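Local coordinates for protein glucose dehydrogenase (Serratia sp. FS14, PDB 7CDY) that is a beta-propeller protein of the glucose/sorbosone dehydrogenase family that carries a bound calcium ion, at residues 154-158 against 159-163. Numbering follows the deposited sequence. Where two conformers were deposited one is given.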
loop_
_atom_site.group_PDB
_atom_site.type_symbol
_atom_site.label_atom_id
_atom_site.label_comp_id
_atom_site.label_asym_id
_atom_site.label_seq_id
_atom_site.Cartn_x
_atom_site.Cartn_y
_atom_site.Cartn_z
ATOM N N ASP A 154 7.031 -13.205 16.770
ATOM C CA ASP A 154 8.415 -12.753 16.775
ATOM C C ASP A 154 8.947 -12.439 15.379
ATOM O O ASP A 154 10.142 -12.176 15.229
ATOM C CB ASP A 154 9.313 -13.770 17.490
ATOM C CG ASP A 154 9.292 -15.142 16.838
ATOM O OD1 ASP A 154 8.314 -15.477 16.136
ATOM O OD2 ASP A 154 10.262 -15.903 17.051
ATOM N N LYS A 155 8.086 -12.450 14.359
ATOM C CA LYS A 155 8.491 -12.203 12.980
ATOM C C LYS A 155 7.669 -11.064 12.395
ATOM O O LYS A 155 6.470 -10.957 12.654
ATOM C CB LYS A 155 8.346 -13.475 12.141
ATOM C CG LYS A 155 9.361 -14.531 12.580
ATOM C CD LYS A 155 9.371 -15.765 11.725
ATOM C CE LYS A 155 10.332 -16.790 12.323
ATOM N NZ LYS A 155 10.017 -18.167 11.872
ATOM N N LEU A 156 8.313 -10.213 11.593
ATOM C CA LEU A 156 7.644 -9.055 11.013
ATOM C C LEU A 156 6.957 -9.358 9.678
ATOM O O LEU A 156 6.544 -8.435 8.966
ATOM C CB LEU A 156 8.608 -7.870 10.940
ATOM C CG LEU A 156 8.945 -7.340 12.332
ATOM C CD1 LEU A 156 10.158 -6.436 12.273
ATOM C CD2 LEU A 156 7.763 -6.606 12.949
ATOM N N GLN A 157 6.772 -10.627 9.360
ATOM C CA GLN A 157 6.016 -11.044 8.191
ATOM C C GLN A 157 4.522 -10.957 8.463
ATOM O O GLN A 157 4.043 -11.389 9.517
ATOM C CB GLN A 157 6.350 -12.504 7.891
ATOM C CG GLN A 157 7.577 -12.706 7.029
ATOM C CD GLN A 157 8.852 -12.360 7.760
ATOM O OE1 GLN A 157 8.976 -12.580 8.979
ATOM N NE2 GLN A 157 9.812 -11.806 7.028
ATOM N N GLY A 158 3.767 -10.465 7.481
ATOM C CA GLY A 158 2.312 -10.480 7.583
ATOM C C GLY A 158 1.776 -9.623 8.703
ATOM O O GLY A 158 0.785 -9.988 9.348
ATOM N N LYS A 159 2.427 -8.500 8.958
ATOM C CA LYS A 159 2.086 -7.607 10.049
ATOM C C LYS A 159 1.792 -6.220 9.499
ATOM O O LYS A 159 2.357 -5.796 8.480
ATOM C CB LYS A 159 3.272 -7.450 11.019
ATOM C CG LYS A 159 3.873 -8.751 11.534
ATOM C CD LYS A 159 2.856 -9.508 12.353
ATOM C CE LYS A 159 3.438 -10.699 13.122
ATOM N NZ LYS A 159 3.765 -11.854 12.242
ATOM N N LEU A 160 0.891 -5.519 10.168
ATOM C CA LEU A 160 0.802 -4.071 10.080
ATOM C C LEU A 160 1.583 -3.507 11.259
ATOM O O LEU A 160 1.405 -3.966 12.392
ATOM C CB LEU A 160 -0.660 -3.637 10.159
ATOM C CG LEU A 160 -0.985 -2.154 10.046
ATOM C CD1 LEU A 160 -0.378 -1.552 8.792
ATOM C CD2 LEU A 160 -2.483 -1.943 10.057
ATOM N N VAL A 161 2.457 -2.538 10.994
ATOM C CA VAL A 161 3.353 -1.970 11.994
ATOM C C VAL A 161 2.974 -0.508 12.192
ATOM O O VAL A 161 2.563 0.165 11.242
ATOM C CB VAL A 161 4.804 -2.112 11.484
ATOM C CG1 VAL A 161 5.736 -1.063 12.080
ATOM C CG2 VAL A 161 5.320 -3.523 11.745
ATOM N N ARG A 162 3.080 -0.020 13.434
ATOM C CA ARG A 162 2.887 1.398 13.742
ATOM C C ARG A 162 4.121 1.925 14.452
ATOM O O ARG A 162 4.523 1.380 15.491
ATOM C CB ARG A 162 1.664 1.645 14.624
ATOM C CG ARG A 162 1.413 3.138 14.848
ATOM C CD ARG A 162 0.226 3.427 15.760
ATOM N NE ARG A 162 0.482 3.008 17.133
ATOM C CZ ARG A 162 0.294 3.761 18.215
ATOM N NH1 ARG A 162 -0.140 5.010 18.116
ATOM N NH2 ARG A 162 0.548 3.243 19.404
ATOM N N LEU A 163 4.707 2.997 13.912
ATOM C CA LEU A 163 5.907 3.633 14.448
ATOM C C LEU A 163 5.690 5.135 14.579
ATOM O O LEU A 163 4.754 5.705 14.020
ATOM C CB LEU A 163 7.124 3.386 13.551
ATOM C CG LEU A 163 7.464 1.923 13.262
ATOM C CD1 LEU A 163 8.577 1.835 12.231
ATOM C CD2 LEU A 163 7.844 1.195 14.543
#
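Lys159 folds its side chain back over the loop that has just delivered it, and its ammonium group collects the backbone carbonyls of Lys155 and Gln157. The loop 154-158 leads into strand 160-163, one of the two middle strands of a four-stranded antiparallel sheet that forms one blade of the beta-propeller. From CB the chain turns at chi2 (-64°), and Lys159 CG passes 3.3 Å from Gln157 O. CD lies over the oxygens of Gln157 and Gly158, both on one side of it; CE then comes beside Lys155 O, and a second bend at chi4 of Lys159 (-74°) carries NZ in among the carbonyls. Lys159 NZ donates to Gln157 O at 2.8 Å, lying in that carbonyl's plane. The bond from Lys159 NZ to Lys155 O, 2.9 Å long, is tilted from the carbonyl plane by 30°. Glu152 O accepts a further hydrogen bond from the same nitrogen, so at least three main-chain oxygens surround this buried ammonium group. Gly158, with a positive phi, makes the turn into the strand. Across the turn, Leu156 and Val161 cross at about a right angle, both touching Phe113 of strand 109-114, with Leu156 CD2 4.1 Å from Val161 CG2.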